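PDB 4WES: nitrogenase molybdenum-iron protein beta chain from Clostridium pasteurianum, which forms, with the alpha chain, the component of nitrogenase that reduces dinitrogen to ammonium, and binds an [8Fe-7S] cluster shared with that chain. Local coordinates for residues 133-138 against 159-164; 153-158 against 246-251; 376-381 against 400-405. One frame throughout, in Å; residues are numbered along the deposited sequence.

Contact 1 (133-138 against 159-164); sequences LVIHTN and NYLSEN
The hydroxyl OH of Tyr-160 lies 2.6 Å from His-136 ND1, a short hydrogen bond in which either group could be the donor, and it sits at the edge of the imidazole, near its plane. The two rings meet rim to rim, their planes at 82°, neither lying over the other. At its far edge the imidazole makes a weak bond from NE2 to Asn-138 OD1. Tyr-160 stands over the strand backbone: CA of Ile-135 is 3.7 Å from the centroid of the phenol ring, almost on the ring normal, a CH-pi contact. From the same residue, CG2 comes to 3.5 Å from Tyr-160 CB. Leu-161 adds its CD2, 3.8 Å from Leu-133 CD1. A water accepts from Asn-159 ND2 and donates to His-136 O, a second polar link between helix 146-161 and strand 133-136, the edge strand of its parallel sheet within this chain. Helix 115-125 also touches the two aromatic residues, through Leu-115 and Pro-116 on His-136 and Ile-119 on Tyr-160. One phenol thus combines apolar packing over its face with a directional bond at its hydroxyl, which would restrict rotation of both rings.

Contact 2 (153-158 against 246-251); sequences MVQGIV and SDLGAK
Gly-249 and Val-154 meet where two helices run side by side: CG1 of the valine is 3.9 Å from the glycine CA. The branch that touches, CG1, is anti to the backbone N (chi1 178°). One turn later CG2 of Val-158 comes to 3.7 Å from Gly-249 O, a less certain contact, since it holds for one of the two conformers of that valine. Between them the backbone itself comes close, with CA of Gly-249 4.3 Å from CA of Gln-155.

Beside Gly-249, Gln-155 and Leu-248 pack across each other. The glutamine chain leaves its helix with CG anti to the backbone N (chi1 -176°) and continues extended to the amide. NE2 lies 3.6 Å from Leu-248 CD1, while CD is 3.7 Å from Leu-248 CD2, so the leucine methyls are spread across the amide group. The same NE2 makes a weak hydrogen bond to Thr-252 OG1, one turn beyond Leu-248, and that hydroxyl is also bonded to Leu-248 O.

Farther out, the axes of 153-158 and 246-251 approach to 7.9 Å and run nearly parallel, 14° apart. Helix 243-257 is kinked here, since N of Leu-248 and of Gly-249 lack bonds to the preceding turn. Its other side rests on strands 237-241 and 261-264: Ala-250 packs on both, and Asp-247 OD1 bonds to Ser-240 OG and Thr-263 OG1. Val-154 also touches Phe-201 and Pro-202, and Lys-256 NZ bonds to Val-158 O.

No hydrogen bond joins the two segments directly. Their close approach therefore rests on shape: Gly-249 has no side chain, and the valine CG1 lies directly against its CA, while polar links to helix 243-257 lie at the margins.

Contact 3 (376-381 against 400-405); sequences DVHQWI and REENIP
His-378, Ile-381 and Glu-402 bury about equal areas here and carry the contact between helix 374-383 and residues 400-405. NE2 of His-378 donates to Glu-402 OE1 over 2.8 Å, with an N-H...O angle of 158°. The oxygen lies close to the imidazole plane, whereas the nitrogen approaches the carboxylate on its anti side, tilted 25° from the carboxylate plane, and the two planes are turned 64° apart. CG of His-378 is anti to the backbone N, and the ring's NE2 edge meets Glu-402, whose own chain bends at chi2. OE1 has a second partner in Lys-382 NZ, a salt bridge, so a ring N-H and an ammonium group share one oxygen; the lysine would be expected to temper any pull of the carboxylate on the histidine.

Ile-381 packs alongside, on the apolar part of Glu-402. Its CG2 rests 3.9 Å from Glu-402 CG, and its CD1 meets Ile-404 CD1 tip to tip at 4.0 Å. Glu-401 contributes its CG, 3.9 Å from His-378 NE2, while its OE1 turns to the chain terminus at Met-1 N.

Asn-403, with positive phi, leads the chain out of the helix toward strand 406-408. Since Ile-381 also packs on Tyr-340 of strand 337-343, the arrangement is that of neighbouring helices on one side of a parallel beta sheet, as in the alpha/beta domains of the nitrogenase MoFe family.

In the fold
Contacts 1 and 2 share helix 146-161 and touch, their centres 10 Å apart: Met-153 of contact 2 packs on Thr-137 and Ile-135 of contact 1. The helix thus links two parallel sheets, packing on strand 133-136 on one side and on helix 243-257 on another. Contact 3 belongs to a third parallel sheet, on the opposite side of the chain's centre, about 44 Å from contact 1 between centres. Contact 2, buried and nearest the centre, packs backbone, valine and leucine against one another and against a glutamine amide, without direct hydrogen bonds. The partly buried contact 1 adds a tyrosine-histidine hydrogen bond and a water, whereas contact 3, though buried, sets a histidine-carboxylate bond beside its isoleucines.

Contact 1 (133-138 against 159-164)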
loop_
_atom_site.group_PDB
_atom_site.type_symbol
_atom_site.label_atom_id
_atom_site.label_comp_id
_atom_site.label_asym_id
_atom_site.label_seq_id
_atom_site.Cartn_x
_atom_site.Cartn_y
_atom_site.Cartn_z
ATOM N N LEU B 133 -6.524 -35.972 -25.245
ATOM C CA LEU B 133 -5.575 -35.365 -26.156
ATOM C C LEU B 133 -4.199 -35.214 -25.525
ATOM O O LEU B 133 -4.075 -34.962 -24.316
ATOM C CB LEU B 133 -6.053 -33.975 -26.582
ATOM C CG LEU B 133 -7.349 -33.929 -27.369
ATOM C CD1 LEU B 133 -7.888 -32.530 -27.506
ATOM C CD2 LEU B 133 -7.141 -34.556 -28.737
ATOM N N VAL B 134 -3.164 -35.322 -26.356
ATOM C CA VAL B 134 -1.777 -34.950 -25.981
ATOM C C VAL B 134 -1.259 -33.984 -27.024
ATOM O O VAL B 134 -1.259 -34.286 -28.216
ATOM C CB VAL B 134 -0.847 -36.184 -25.920
ATOM C CG1 VAL B 134 0.571 -35.744 -25.539
ATOM C CG2 VAL B 134 -1.368 -37.232 -24.941
ATOM N N ILE B 135 -0.869 -32.797 -26.565
ATOM C CA ILE B 135 -0.294 -31.793 -27.422
ATOM C C ILE B 135 1.103 -31.432 -26.919
ATOM O O ILE B 135 1.480 -31.801 -25.809
ATOM C CB ILE B 135 -1.190 -30.533 -27.502
ATOM C CG1 ILE B 135 -1.203 -29.703 -26.228
ATOM C CG2 ILE B 135 -2.612 -30.930 -27.901
ATOM C CD1 ILE B 135 -1.811 -28.344 -26.416
ATOM N N HIS B 136 1.871 -30.719 -27.729
ATOM C CA HIS B 136 3.214 -30.323 -27.286
ATOM C C HIS B 136 3.658 -29.016 -27.909
ATOM O O HIS B 136 3.148 -28.585 -28.955
ATOM C CB HIS B 136 4.281 -31.391 -27.601
ATOM C CG HIS B 136 4.930 -31.234 -28.937
ATOM N ND1 HIS B 136 4.338 -31.607 -30.133
ATOM C CD2 HIS B 136 6.134 -30.727 -29.252
ATOM C CE1 HIS B 136 5.162 -31.328 -31.127
ATOM N NE2 HIS B 136 6.255 -30.787 -30.620
ATOM N N THR B 137 4.644 -28.404 -27.248
ATOM C CA THR B 137 5.501 -27.403 -27.838
ATOM C C THR B 137 6.953 -27.721 -27.474
ATOM O O THR B 137 7.204 -28.633 -26.707
ATOM C CB THR B 137 5.122 -25.973 -27.431
ATOM O OG1 THR B 137 5.889 -25.045 -28.189
ATOM C CG2 THR B 137 5.328 -25.741 -25.976
ATOM N N ASN B 138 7.878 -26.994 -28.093
ATOM C CA ASN B 138 9.314 -27.111 -27.810
ATOM C C ASN B 138 9.786 -25.821 -27.176
ATOM O O ASN B 138 9.582 -24.729 -27.738
ATOM C CB ASN B 138 10.101 -27.381 -29.106
ATOM C CG ASN B 138 9.731 -28.705 -29.726
ATOM O OD1 ASN B 138 8.789 -28.796 -30.548
ATOM N ND2 ASN B 138 10.424 -29.758 -29.321
ATOM N N ASN B 159 -1.447 -25.163 -33.196
ATOM C CA ASN B 159 -0.987 -26.232 -34.082
ATOM C C ASN B 159 -1.849 -27.479 -33.950
ATOM O O ASN B 159 -2.231 -28.080 -34.954
ATOM C CB ASN B 159 0.427 -26.670 -33.750
ATOM C CG ASN B 159 1.513 -25.727 -34.254
ATOM O OD1 ASN B 159 1.315 -24.906 -35.144
ATOM N ND2 ASN B 159 2.698 -25.859 -33.654
ATOM N N TYR B 160 -2.179 -27.877 -32.727
ATOM C CA TYR B 160 -2.937 -29.103 -32.505
ATOM C C TYR B 160 -4.430 -28.952 -32.534
ATOM O O TYR B 160 -5.099 -29.891 -32.954
ATOM C CB TYR B 160 -2.562 -29.701 -31.142
ATOM C CG TYR B 160 -1.278 -30.515 -31.130
ATOM C CD1 TYR B 160 -0.032 -29.911 -30.984
ATOM C CD2 TYR B 160 -1.303 -31.893 -31.276
ATOM C CE1 TYR B 160 1.131 -30.660 -30.963
ATOM C CE2 TYR B 160 -0.157 -32.658 -31.244
ATOM C CZ TYR B 160 1.075 -32.035 -31.084
ATOM O OH TYR B 160 2.197 -32.819 -31.033
ATOM N N LEU B 161 -4.959 -27.806 -32.080
ATOM C CA LEU B 161 -6.392 -27.713 -31.829
ATOM C C LEU B 161 -7.205 -26.844 -32.798
ATOM O O LEU B 161 -8.321 -27.203 -33.160
ATOM C CB LEU B 161 -6.634 -27.261 -30.392
ATOM C CG LEU B 161 -6.027 -28.159 -29.339
ATOM C CD1 LEU B 161 -6.353 -27.611 -27.966
ATOM C CD2 LEU B 161 -6.441 -29.623 -29.456
ATOM N N SER B 162 -6.686 -25.674 -33.167
ATOM C CA SER B 162 -7.529 -24.722 -33.889
ATOM C C SER B 162 -7.973 -25.294 -35.231
ATOM O O SER B 162 -7.146 -25.802 -35.984
ATOM C CB SER B 162 -6.774 -23.439 -34.160
ATOM O OG SER B 162 -6.316 -22.840 -32.942
ATOM N N GLU B 163 -9.254 -25.156 -35.537
ATOM C CA GLU B 163 -9.756 -25.658 -36.836
ATOM C C GLU B 163 -10.846 -24.770 -37.388
ATOM O O GLU B 163 -11.772 -24.367 -36.647
ATOM C CB GLU B 163 -10.241 -27.100 -36.741
ATOM C CG GLU B 163 -10.891 -27.578 -38.039
ATOM C CD GLU B 163 -11.202 -29.065 -38.083
ATOM O OE1 GLU B 163 -11.145 -29.726 -37.024
ATOM O OE2 GLU B 163 -11.516 -29.567 -39.187
ATOM N N ASN B 164 -10.710 -24.413 -38.660
ATOM C CA ASN B 164 -11.739 -23.690 -39.388
ATOM C C ASN B 164 -12.624 -24.729 -40.056
ATOM O O ASN B 164 -12.166 -25.446 -40.922
ATOM C CB ASN B 164 -11.075 -22.803 -40.417
ATOM C CG ASN B 164 -12.069 -21.947 -41.182
ATOM O OD1 ASN B 164 -13.229 -22.329 -41.413
ATOM N ND2 ASN B 164 -11.603 -20.769 -41.595
HETATM O O HOH W 1 3.640 -27.747 -31.599
#

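Contact 2 (153-158 against 246-251)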
loop_
_atom_site.group_PDB
_atom_site.type_symbol
_atom_site.label_atom_id
_atom_site.label_comp_id
_atom_site.label_asym_id
_atom_site.label_seq_id
_atom_site.Cartn_x
_atom_site.Cartn_y
_atom_site.Cartn_z
ATOM N N MET B 153 3.923 -22.220 -26.217
ATOM C CA MET B 153 2.814 -23.066 -25.819
ATOM C C MET B 153 1.545 -22.618 -26.545
ATOM O O MET B 153 0.730 -23.453 -26.950
ATOM C CB MET B 153 2.608 -23.033 -24.298
ATOM C CG MET B 153 1.601 -24.075 -23.791
ATOM S SD MET B 153 2.223 -25.780 -23.748
ATOM C CE MET B 153 1.558 -26.438 -25.226
ATOM N N VAL B 154 1.343 -21.303 -26.687
ATOM C CA VAL B 154 0.158 -20.829 -27.426
ATOM C C VAL B 154 0.217 -21.319 -28.866
ATOM O O VAL B 154 -0.801 -21.765 -29.435
ATOM C CB VAL B 154 0.029 -19.296 -27.335
ATOM C CG1 VAL B 154 -1.144 -18.803 -28.134
ATOM C CG2 VAL B 154 -0.111 -18.846 -25.880
ATOM N N GLN B 155 1.384 -21.243 -29.496
ATOM C CA GLN B 155 1.558 -21.833 -30.794
ATOM C C GLN B 155 1.207 -23.314 -30.824
ATOM O O GLN B 155 0.529 -23.795 -31.771
ATOM C CB GLN B 155 2.987 -21.626 -31.307
ATOM C CG GLN B 155 3.134 -22.176 -32.714
ATOM C CD GLN B 155 4.543 -22.258 -33.162
ATOM O OE1 GLN B 155 5.397 -22.804 -32.468
ATOM N NE2 GLN B 155 4.815 -21.682 -34.326
ATOM N N GLY B 156 1.631 -24.066 -29.813
ATOM C CA GLY B 156 1.281 -25.495 -29.759
ATOM C C GLY B 156 -0.204 -25.757 -29.682
ATOM O O GLY B 156 -0.726 -26.670 -30.320
ATOM N N ILE B 157 -0.904 -24.950 -28.904
ATOM C CA ILE B 157 -2.361 -25.018 -28.842
ATOM C C ILE B 157 -2.971 -24.827 -30.227
ATOM O O ILE B 157 -3.814 -25.623 -30.682
ATOM C CB ILE B 157 -2.914 -23.952 -27.866
ATOM C CG1 ILE B 157 -2.522 -24.250 -26.424
ATOM C CG2 ILE B 157 -4.420 -23.819 -28.017
ATOM C CD1 ILE B 157 -2.758 -23.103 -25.454
ATOM N N VAL B 158 -2.515 -23.797 -30.943
ATOM C CA VAL B 158 -3.021 -23.553 -32.303
ATOM C C VAL B 158 -2.697 -24.722 -33.227
ATOM O O VAL B 158 -3.559 -25.221 -33.968
ATOM C CB VAL B 158 -2.453 -22.251 -32.894
ATOM C CG1 VAL B 158 -2.890 -22.089 -34.345
ATOM C CG2 VAL B 158 -2.891 -21.020 -32.107
ATOM N N SER B 246 2.291 -13.026 -27.616
ATOM C CA SER B 246 1.050 -13.395 -28.265
ATOM C C SER B 246 1.105 -13.492 -29.799
ATOM O O SER B 246 0.255 -14.167 -30.405
ATOM C CB SER B 246 -0.052 -12.407 -27.874
ATOM O OG SER B 246 -0.191 -12.374 -26.462
ATOM N N ASP B 247 2.073 -12.823 -30.443
ATOM C CA ASP B 247 2.044 -12.770 -31.902
ATOM C C ASP B 247 2.276 -14.122 -32.531
ATOM O O ASP B 247 1.674 -14.412 -33.560
ATOM C CB ASP B 247 3.085 -11.795 -32.447
ATOM C CG ASP B 247 2.596 -10.398 -32.638
ATOM O OD1 ASP B 247 1.472 -10.058 -32.261
ATOM O OD2 ASP B 247 3.398 -9.599 -33.212
ATOM N N LEU B 248 3.147 -14.955 -31.972
ATOM C CA LEU B 248 3.440 -16.224 -32.623
ATOM C C LEU B 248 2.164 -17.049 -32.761
ATOM O O LEU B 248 1.862 -17.602 -33.820
ATOM C CB LEU B 248 4.524 -16.989 -31.890
ATOM C CG LEU B 248 4.895 -18.334 -32.525
ATOM C CD1 LEU B 248 5.508 -18.180 -33.892
ATOM C CD2 LEU B 248 5.851 -19.104 -31.617
ATOM N N GLY B 249 1.395 -17.124 -31.690
ATOM C CA GLY B 249 0.137 -17.845 -31.738
ATOM C C GLY B 249 -0.848 -17.240 -32.744
ATOM O O GLY B 249 -1.494 -17.953 -33.537
ATOM N N ALA B 250 -0.964 -15.906 -32.732
ATOM C CA ALA B 250 -1.897 -15.224 -33.642
ATOM C C ALA B 250 -1.523 -15.443 -35.105
ATOM O O ALA B 250 -2.396 -15.714 -35.956
ATOM C CB ALA B 250 -1.957 -13.757 -33.339
ATOM N N LYS B 251 -0.238 -15.336 -35.414
ATOM C CA LYS B 251 0.256 -15.561 -36.765
ATOM C C LYS B 251 0.089 -17.012 -37.204
ATOM O O LYS B 251 -0.230 -17.298 -38.371
ATOM C CB LYS B 251 1.731 -15.135 -36.844
ATOM C CG LYS B 251 1.962 -13.646 -36.726
ATOM C CD LYS B 251 3.442 -13.234 -36.705
ATOM C CE LYS B 251 3.564 -11.719 -36.672
ATOM N NZ LYS B 251 4.983 -11.256 -36.639
#

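Contact 3 (376-381 against 400-405)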
loop_
_atom_site.group_PDB
_atom_site.type_symbol
_atom_site.label_atom_id
_atom_site.label_comp_id
_atom_site.label_asym_id
_atom_site.label_seq_id
_atom_site.Cartn_x
_atom_site.Cartn_y
_atom_site.Cartn_z
ATOM N N ASP B 376 22.944 -4.575 -13.179
ATOM C CA ASP B 376 23.085 -3.360 -14.006
ATOM C C ASP B 376 22.297 -2.200 -13.427
ATOM O O ASP B 376 22.819 -1.094 -13.255
ATOM C CB ASP B 376 22.549 -3.602 -15.407
ATOM C CG ASP B 376 23.419 -4.520 -16.269
ATOM O OD1 ASP B 376 24.666 -4.384 -16.257
ATOM O OD2 ASP B 376 22.813 -5.315 -17.030
ATOM N N VAL B 377 20.997 -2.418 -13.153
ATOM C CA VAL B 377 20.179 -1.295 -12.776
ATOM C C VAL B 377 20.658 -0.730 -11.440
ATOM O O VAL B 377 20.628 0.486 -11.227
ATOM C CB VAL B 377 18.690 -1.635 -12.795
ATOM C CG1 VAL B 377 17.866 -0.433 -12.336
ATOM C CG2 VAL B 377 18.271 -1.977 -14.206
ATOM N N HIS B 378 21.031 -1.614 -10.514
ATOM C CA HIS B 378 21.553 -1.119 -9.245
ATOM C C HIS B 378 22.776 -0.228 -9.472
ATOM O O HIS B 378 22.893 0.856 -8.886
ATOM C CB HIS B 378 21.833 -2.272 -8.301
ATOM C CG HIS B 378 22.117 -1.820 -6.910
ATOM N ND1 HIS B 378 22.611 -2.680 -5.967
ATOM C CD2 HIS B 378 21.945 -0.617 -6.299
ATOM C CE1 HIS B 378 22.756 -2.017 -4.833
ATOM N NE2 HIS B 378 22.333 -0.764 -5.007
ATOM N N GLN B 379 23.710 -0.694 -10.294
ATOM C CA GLN B 379 24.890 0.135 -10.593
ATOM C C GLN B 379 24.485 1.491 -11.154
ATOM O O GLN B 379 25.060 2.533 -10.773
ATOM C CB GLN B 379 25.846 -0.547 -11.560
ATOM C CG GLN B 379 26.472 -1.814 -11.002
ATOM C CD GLN B 379 27.810 -2.110 -11.697
ATOM O OE1 GLN B 379 27.852 -2.497 -12.854
ATOM N NE2 GLN B 379 28.879 -1.852 -10.990
ATOM N N TRP B 380 23.533 1.516 -12.076
ATOM C CA TRP B 380 23.096 2.788 -12.634
ATOM C C TRP B 380 22.533 3.706 -11.553
ATOM O O TRP B 380 22.836 4.904 -11.550
ATOM C CB TRP B 380 22.058 2.566 -13.730
ATOM C CG TRP B 380 22.520 1.712 -14.855
ATOM C CD1 TRP B 380 23.811 1.320 -15.163
ATOM C CD2 TRP B 380 21.688 1.127 -15.839
ATOM N NE1 TRP B 380 23.807 0.513 -16.273
ATOM C CE2 TRP B 380 22.510 0.372 -16.695
ATOM C CE3 TRP B 380 20.310 1.163 -16.071
ATOM C CZ2 TRP B 380 21.995 -0.322 -17.783
ATOM C CZ3 TRP B 380 19.805 0.474 -17.141
ATOM C CH2 TRP B 380 20.647 -0.250 -17.984
ATOM N N ILE B 381 21.721 3.139 -10.663
ATOM C CA ILE B 381 21.130 3.913 -9.578
ATOM C C ILE B 381 22.189 4.522 -8.680
ATOM O O ILE B 381 22.044 5.643 -8.217
ATOM C CB ILE B 381 20.134 3.046 -8.803
ATOM C CG1 ILE B 381 18.878 2.825 -9.651
ATOM C CG2 ILE B 381 19.780 3.647 -7.470
ATOM C CD1 ILE B 381 17.963 1.725 -9.137
ATOM N N ARG B 400 15.413 -1.406 -0.670
ATOM C CA ARG B 400 15.861 -1.217 0.705
ATOM C C ARG B 400 17.249 -0.567 0.744
ATOM O O ARG B 400 17.488 0.378 1.492
ATOM C CB ARG B 400 15.877 -2.556 1.460
ATOM C CG ARG B 400 16.585 -2.410 2.791
ATOM C CD ARG B 400 16.211 -3.450 3.779
ATOM N NE ARG B 400 17.129 -3.427 4.900
ATOM C CZ ARG B 400 16.912 -4.018 6.060
ATOM N NH1 ARG B 400 15.777 -4.634 6.324
ATOM N NH2 ARG B 400 17.866 -3.996 6.977
ATOM N N GLU B 401 18.197 -1.087 -0.032
ATOM C CA GLU B 401 19.571 -0.559 0.014
ATOM C C GLU B 401 19.599 0.911 -0.361
ATOM O O GLU B 401 20.364 1.667 0.258
ATOM C CB GLU B 401 20.459 -1.370 -0.917
ATOM C CG GLU B 401 21.865 -0.826 -1.100
ATOM C CD GLU B 401 22.713 -0.775 0.144
ATOM O OE1 GLU B 401 22.271 -1.214 1.243
ATOM O OE2 GLU B 401 23.877 -0.295 0.012
ATOM N N GLU B 402 18.841 1.311 -1.366
ATOM C CA GLU B 402 18.890 2.666 -1.886
ATOM C C GLU B 402 17.766 3.562 -1.391
ATOM O O GLU B 402 17.738 4.745 -1.740
ATOM C CB GLU B 402 18.914 2.607 -3.414
ATOM C CG GLU B 402 20.104 1.824 -3.987
ATOM C CD GLU B 402 21.458 2.409 -3.677
ATOM O OE1 GLU B 402 22.429 1.624 -3.577
ATOM O OE2 GLU B 402 21.578 3.656 -3.539
ATOM N N ASN B 403 16.855 3.006 -0.590
ATOM C CA ASN B 403 15.743 3.769 -0.034
ATOM C C ASN B 403 14.876 4.373 -1.118
ATOM O O ASN B 403 14.634 5.569 -1.159
ATOM C CB ASN B 403 16.240 4.809 0.965
ATOM C CG ASN B 403 15.121 5.416 1.787
ATOM O OD1 ASN B 403 14.010 4.899 1.858
ATOM N ND2 ASN B 403 15.408 6.530 2.436
ATOM N N ILE B 404 14.340 3.513 -1.998
ATOM C CA ILE B 404 13.513 3.932 -3.125
ATOM C C ILE B 404 12.097 3.401 -2.943
ATOM O O ILE B 404 11.912 2.193 -2.734
ATOM C CB ILE B 404 14.059 3.378 -4.468
ATOM C CG1 ILE B 404 15.520 3.715 -4.686
ATOM C CG2 ILE B 404 13.237 3.911 -5.629
ATOM C CD1 ILE B 404 16.167 2.912 -5.777
ATOM N N PRO B 405 11.087 4.276 -3.074
ATOM C CA PRO B 405 9.679 3.776 -3.101
ATOM C C PRO B 405 9.512 2.699 -4.149
ATOM O O PRO B 405 9.972 2.847 -5.272
ATOM C CB PRO B 405 8.879 5.043 -3.421
ATOM C CG PRO B 405 9.720 6.142 -2.858
ATOM C CD PRO B 405 11.141 5.746 -3.176
#